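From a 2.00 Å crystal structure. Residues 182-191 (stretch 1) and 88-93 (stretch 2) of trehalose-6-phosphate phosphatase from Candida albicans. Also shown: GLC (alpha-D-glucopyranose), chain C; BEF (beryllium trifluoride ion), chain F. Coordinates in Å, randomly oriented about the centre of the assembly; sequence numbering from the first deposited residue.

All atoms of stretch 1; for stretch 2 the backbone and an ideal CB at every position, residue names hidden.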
ATOM      1  N   ILE A 182      12.997   8.482  -3.092  1.00 35.43           N
ATOM      2  CA  ILE A 182      12.325   9.530  -2.355  1.00 34.95           C
ATOM      3  C   ILE A 182      11.045   9.806  -3.126  1.00 36.49           C
ATOM      4  O   ILE A 182      11.074   9.884  -4.351  1.00 32.18           O
ATOM      5  CB  ILE A 182      13.170  10.808  -2.227  1.00 38.24           C
ATOM      6  CG1 ILE A 182      14.404  10.539  -1.373  1.00 36.08           C
ATOM      7  CG2 ILE A 182      12.366  11.925  -1.564  1.00 34.69           C
ATOM      8  CD1 ILE A 182      15.388  11.682  -1.377  1.00 42.23           C
ATOM      9  N   GLU A 183       9.926   9.950  -2.449  1.00 33.61           N
ATOM     10  CA  GLU A 183       8.686  10.260  -3.123  1.00 36.42           C
ATOM     11  C   GLU A 183       8.090  11.477  -2.475  1.00 34.43           C
ATOM     12  O   GLU A 183       8.209  11.644  -1.297  1.00 36.47           O
ATOM     13  CB  GLU A 183       7.707   9.078  -3.070  1.00 34.77           C
ATOM     14  CG  GLU A 183       8.198   7.794  -3.733  1.00 36.31           C
ATOM     15  CD  GLU A 183       7.122   7.032  -4.473  1.00 37.18           C
ATOM     16  OE1 GLU A 183       6.193   7.638  -4.972  1.00 44.27           O
ATOM     17  OE2 GLU A 183       7.216   5.820  -4.572  1.00 40.47           O
ATOM     18  N   VAL A 184       7.470  12.328  -3.264  1.00 35.50           N
ATOM     19  CA  VAL A 184       6.781  13.509  -2.761  1.00 35.72           C
ATOM     20  C   VAL A 184       5.337  13.550  -3.255  1.00 34.37           C
ATOM     21  O   VAL A 184       5.067  13.374  -4.442  1.00 34.47           O
ATOM     22  CB  VAL A 184       7.498  14.806  -3.183  1.00 37.36           C
ATOM     23  CG1 VAL A 184       6.738  16.019  -2.675  1.00 36.95           C
ATOM     24  CG2 VAL A 184       8.933  14.819  -2.646  1.00 36.48           C
ATOM     25  N   ARG A 185       4.405  13.762  -2.338  1.00 34.92           N
ATOM     26  CA  ARG A 185       3.012  13.846  -2.713  1.00 33.64           C
ATOM     27  C   ARG A 185       2.271  14.674  -1.661  1.00 35.04           C
ATOM     28  O   ARG A 185       2.802  14.875  -0.570  1.00 32.11           O
ATOM     29  CB  ARG A 185       2.425  12.442  -2.860  1.00 35.69           C
ATOM     30  CG  ARG A 185       2.433  11.674  -1.590  1.00 36.59           C
ATOM     31  CD  ARG A 185       1.070  11.095  -1.258  1.00 36.67           C
ATOM     32  NE  ARG A 185       1.229  10.148  -0.162  1.00 38.24           N
ATOM     33  CZ  ARG A 185       1.396  10.503   1.104  1.00 37.22           C
ATOM     34  NH1 ARG A 185       1.375  11.787   1.447  1.00 41.21           N
ATOM     35  NH2 ARG A 185       1.559   9.576   2.032  1.00 39.07           N
ATOM     36  N   PRO A 186       1.057  15.169  -1.999  1.00 35.92           N
ATOM     37  CA  PRO A 186       0.269  15.982  -1.066  1.00 35.36           C
ATOM     38  C   PRO A 186       0.084  15.247   0.235  1.00 33.78           C
ATOM     39  O   PRO A 186      -0.074  14.024   0.228  1.00 30.81           O
ATOM     40  CB  PRO A 186      -1.073  16.164  -1.784  1.00 32.96           C
ATOM     41  CG  PRO A 186      -0.741  16.029  -3.236  1.00 34.13           C
ATOM     42  CD  PRO A 186       0.354  14.986  -3.285  1.00 32.70           C
ATOM     43  N   LYS A 187       0.151  15.980   1.338  1.00 34.23           N
ATOM     44  CA  LYS A 187       0.124  15.365   2.644  1.00 37.14           C
ATOM     45  C   LYS A 187      -1.256  14.815   2.975  1.00 37.61           C
ATOM     46  O   LYS A 187      -1.379  13.842   3.722  1.00 38.07           O
ATOM     47  CB  LYS A 187       0.588  16.360   3.714  1.00 43.24           C
ATOM     48  CG  LYS A 187       0.858  15.709   5.055  1.00 45.54           C
ATOM     49  CD  LYS A 187       1.813  16.531   5.925  1.00 48.05           C
ATOM     50  CE  LYS A 187       1.114  17.695   6.583  1.00 52.48           C
ATOM     51  NZ  LYS A 187       0.160  17.216   7.622  1.00 61.02           N
ATOM     52  N   PHE A 188      -2.302  15.423   2.428  1.00 34.69           N
ATOM     53  CA  PHE A 188      -3.644  15.072   2.874  1.00 39.22           C
ATOM     54  C   PHE A 188      -4.337  14.037   1.986  1.00 38.98           C
ATOM     55  O   PHE A 188      -5.518  13.749   2.176  1.00 38.82           O
ATOM     56  CB  PHE A 188      -4.492  16.345   2.993  1.00 42.29           C
ATOM     57  CG  PHE A 188      -3.947  17.314   4.007  1.00 43.12           C
ATOM     58  CD1 PHE A 188      -4.031  17.034   5.362  1.00 47.40           C
ATOM     59  CD2 PHE A 188      -3.318  18.482   3.607  1.00 44.29           C
ATOM     60  CE1 PHE A 188      -3.510  17.912   6.304  1.00 50.56           C
ATOM     61  CE2 PHE A 188      -2.794  19.360   4.540  1.00 50.29           C
ATOM     62  CZ  PHE A 188      -2.890  19.073   5.891  1.00 47.20           C
ATOM     63  N   VAL A 189      -3.598  13.488   1.023  1.00 35.61           N
ATOM     64  CA  VAL A 189      -3.952  12.213   0.388  1.00 35.55           C
ATOM     65  C   VAL A 189      -2.876  11.180   0.764  1.00 38.60           C
ATOM     66  O   VAL A 189      -1.688  11.507   0.784  1.00 38.81           O
ATOM     67  CB  VAL A 189      -4.069  12.315  -1.153  1.00 36.78           C
ATOM     68  CG1 VAL A 189      -5.326  13.090  -1.575  1.00 42.06           C
ATOM     69  CG2 VAL A 189      -2.812  12.922  -1.763  1.00 37.12           C
ATOM     70  N   ASN A 190      -3.294   9.958   1.093  1.00 34.47           N
ATOM     71  CA  ASN A 190      -2.365   8.882   1.444  1.00 34.24           C
ATOM     72  C   ASN A 190      -3.097   7.543   1.522  1.00 31.31           C
ATOM     73  O   ASN A 190      -4.332   7.504   1.484  1.00 28.27           O
ATOM     74  CB  ASN A 190      -1.664   9.163   2.775  1.00 31.93           C
ATOM     75  CG  ASN A 190      -2.647   9.349   3.919  1.00 35.56           C
ATOM     76  OD1 ASN A 190      -3.204   8.375   4.446  1.00 32.33           O
ATOM     77  ND2 ASN A 190      -2.846  10.608   4.332  1.00 35.17           N
ATOM     78  N   LYS A 191      -2.340   6.450   1.623  1.00 29.06           N
ATOM     79  CA  LYS A 191      -2.933   5.113   1.611  1.00 28.27           C
ATOM     80  C   LYS A 191      -3.851   4.893   2.826  1.00 27.65           C
ATOM     81  O   LYS A 191      -4.769   4.081   2.770  1.00 28.60           O
ATOM     82  CB  LYS A 191      -1.844   4.037   1.563  1.00 26.58           C
ATOM     83  CG  LYS A 191      -1.031   3.977   0.257  1.00 23.98           C
ATOM     84  CD  LYS A 191      -0.277   2.644   0.135  1.00 22.70           C
ATOM     85  CE  LYS A 191       0.461   2.493  -1.223  1.00 23.23           C
ATOM     86  NZ  LYS A 191       1.159   1.153  -1.277  1.00 21.87           N
ATOM     87  N   UNK A  88      -3.967   4.461  -6.907  1.00 25.93           N
ATOM     88  CA  UNK A  88      -2.694   4.812  -7.505  1.00 24.77           C
ATOM     89  C   UNK A  88      -2.063   6.016  -6.817  1.00 25.39           C
ATOM     90  O   UNK A  88      -2.765   6.822  -6.197  1.00 28.34           O
ATOM     91  CB  UNK A  88      -2.874   5.094  -8.998  1.00 24.77           C
ATOM     92  N   UNK A  89      -0.740   6.110  -6.921  1.00 26.31           N
ATOM     93  CA  UNK A  89       0.074   7.238  -6.446  1.00 25.19           C
ATOM     94  C   UNK A  89      -0.122   7.562  -4.961  1.00 29.68           C
ATOM     95  O   UNK A  89      -0.277   8.727  -4.583  1.00 29.31           O
ATOM     96  CB  UNK A  89      -0.249   8.483  -7.275  1.00 25.19           C
ATOM     97  N   UNK A  90      -0.090   6.518  -4.135  1.00 25.73           N
ATOM     98  CA  UNK A  90      -0.120   6.640  -2.687  1.00 28.84           C
ATOM     99  C   UNK A  90      -1.369   7.397  -2.233  1.00 29.66           C
ATOM    100  O   UNK A  90      -1.269   8.284  -1.407  1.00 31.61           O
ATOM    101  CB  UNK A  90       1.142   7.345  -2.186  1.00 28.84           C
ATOM    102  N   UNK A  91      -2.530   7.055  -2.790  1.00 29.45           N
ATOM    103  CA  UNK A  91      -3.788   7.635  -2.335  1.00 30.37           C
ATOM    104  C   UNK A  91      -4.370   8.767  -3.176  1.00 33.15           C
ATOM    105  O   UNK A  91      -5.404   9.334  -2.817  1.00 30.19           O
ATOM    106  CB  UNK A  91      -3.593   8.152  -0.908  1.00 30.37           C
ATOM    107  N   UNK A  92      -3.732   9.096  -4.297  1.00 29.40           N
ATOM    108  CA  UNK A  92      -4.237  10.190  -5.124  1.00 30.11           C
ATOM    109  C   UNK A  92      -5.421   9.785  -5.993  1.00 32.82           C
ATOM    110  O   UNK A  92      -6.275  10.623  -6.312  1.00 31.21           O
ATOM    111  CB  UNK A  92      -3.114  10.725  -6.014  1.00 30.11           C
ATOM    112  N   UNK A  93      -5.498   8.504  -6.355  1.00 31.43           N
ATOM    113  CA  UNK A  93      -6.542   8.036  -7.278  1.00 30.58           C
ATOM    114  C   UNK A  93      -7.193   6.759  -6.784  1.00 32.34           C
ATOM    115  O   UNK A  93      -6.533   5.948  -6.154  1.00 32.72           O
ATOM    116  CB  UNK A  93      -5.959   7.809  -8.674  1.00 30.58           C
TER
HETATM  117  C1  GLC C   2       7.937   1.136  -7.470  1.00 29.01           C
HETATM  118  C2  GLC C   2       7.639   2.291  -8.417  1.00 31.87           C
HETATM  119  C3  GLC C   2       7.293   3.542  -7.603  1.00 29.58           C
HETATM  120  C4  GLC C   2       6.132   3.230  -6.675  1.00 30.35           C
HETATM  121  C5  GLC C   2       6.514   2.052  -5.784  1.00 29.08           C
HETATM  122  C6  GLC C   2       5.325   1.645  -4.934  1.00 30.66           C
HETATM  123  O1  GLC C   2       9.116   1.411  -6.715  1.00 31.34           O
HETATM  124  O2  GLC C   2       8.784   2.522  -9.233  1.00 29.35           O
HETATM  125  O3  GLC C   2       6.912   4.597  -8.474  1.00 29.18           O
HETATM  126  O4  GLC C   2       5.820   4.374  -5.852  1.00 29.84           O
HETATM  127  O5  GLC C   2       6.853   0.918  -6.565  1.00 30.92           O
HETATM  128  O6  GLC C   2       4.296   1.131  -5.788  1.00 28.91           O
HETATM  129 BE   BEF F 402       2.922  -0.809  -3.014  1.00 26.46          BE
HETATM  130  F1  BEF F 402       3.172   0.941  -3.083  1.00 28.77           F
HETATM  131  F2  BEF F 402       4.627  -1.039  -3.410  1.00 26.93           F
HETATM  132  F3  BEF F 402       2.542  -0.978  -4.732  1.00 26.83           F

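Position 88 has beta backbone angles, and its CA-to-CB bond points away from stretch 1. No atom of stretch 1 lies within 5.5 Å of the ideal CB. The residue is Ala 88. Its backbone pairs with the far end of the loop: Ala 88 N donates to the backbone O of position 93 at 3.1 Å, and Ala 88 O accepts from the backbone N of position 93 at 3.2 Å.

Position 89 has positive phi (55/47). Asn, Asp and Gly adopt such angles most readily, but other residues can. CA-to-CB points sideways and the ideal CB again meets nothing of stretch 1, so many side chains would suit. The residue is Glu 89. Its carboxylate is hydrogen-bonded elsewhere in the structure.

Position 90 also has positive phi (58/45). CA-to-CB is sideways, with the ideal CB 3.5 Å from Arg 185 NE and 4.7 Å from Lys 191 CG. Farther along lie the carboxylate of Glu 183 and O4 of the glucose. A longer side chain that can donate a hydrogen bond would fit, such as His or Gln. The residue is His 90. The end of its ring comes nearer to stretch 1 than its CB direction suggests. His 90 NE2 donates a weak hydrogen bond to Glu 183 OE1 at 2.8 Å, near the ring plane. His 90 NE2 donates another weak one to glucose O4 at 3.3 Å. That same O4 gives a very short hydrogen bond of 2.4 Å to Glu 183 OE2, so the two side chains meet at one sugar hydroxyl. The backbone also packs closely: Asn 190 CA makes a CA-H...O contact with His 90 O at 3.1 Å.

Position 91 points its ideal CB toward stretch 1. That CB would clash with Asn 190 C at 2.6 Å and sit tight against Lys 191 N at 3.3 Å. Phi/psi of 100/3 would also jam it against the preceding carbonyl O. Both tests call for glycine, and the residue is Gly 91. Gly 91 O accepts from a water O at 2.8 Å; the same water O accepts from Asn 190 N at 3.1 Å.

Position 92 points sideways, its ideal CB 4.8 Å from Val 189 CG2. A small or medium apolar side chain would suit: Ala, Val, Cys. The residue is Cys 92. Cys 92 SG packs 3.7 Å from Val 189 CG2 and 4.4 Å from Pro 186 CD.

Position 93 is extended and out of reach of stretch 1, which leaves the choice open. The residue is Phe 93.

Stretch 2 88-93: AEHGCF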
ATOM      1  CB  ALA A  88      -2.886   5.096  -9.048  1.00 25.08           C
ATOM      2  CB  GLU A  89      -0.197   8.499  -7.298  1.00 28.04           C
ATOM      3  CG  GLU A  89      -0.037   8.250  -8.793  1.00 28.79           C
ATOM      4  CD  GLU A  89       0.159   9.503  -9.660  1.00 28.13           C
ATOM      5  OE1 GLU A  89       0.547  10.575  -9.156  1.00 27.58           O
ATOM      6  OE2 GLU A  89      -0.043   9.386 -10.879  1.00 28.32           O
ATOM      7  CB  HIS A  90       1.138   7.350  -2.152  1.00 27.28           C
ATOM      8  CG  HIS A  90       2.430   6.729  -2.597  1.00 28.79           C
ATOM      9  ND1 HIS A  90       2.974   5.616  -1.990  1.00 27.08           N
ATOM     10  CD2 HIS A  90       3.294   7.081  -3.578  1.00 27.53           C
ATOM     11  CE1 HIS A  90       4.116   5.305  -2.584  1.00 28.86           C
ATOM     12  NE2 HIS A  90       4.332   6.179  -3.552  1.00 28.19           N
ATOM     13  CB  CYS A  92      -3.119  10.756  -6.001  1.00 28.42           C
ATOM     14  SG  CYS A  92      -1.819  11.567  -5.024  1.00 31.83           S
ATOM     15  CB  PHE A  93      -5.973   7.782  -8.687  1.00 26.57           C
ATOM     16  CG  PHE A  93      -5.362   8.993  -9.330  1.00 29.23           C
ATOM     17  CD1 PHE A  93      -4.037   9.321  -9.104  1.00 29.80           C
ATOM     18  CD2 PHE A  93      -6.117   9.807 -10.159  1.00 30.04           C
ATOM     19  CE1 PHE A  93      -3.481  10.443  -9.691  1.00 31.60           C
ATOM     20  CE2 PHE A  93      -5.566  10.930 -10.749  1.00 30.53           C
ATOM     21  CZ  PHE A  93      -4.251  11.247 -10.524  1.00 29.85           C
TER
HETATM   22  O   HOH W   1      -6.152   9.817  -0.154  1.00 36.55           O
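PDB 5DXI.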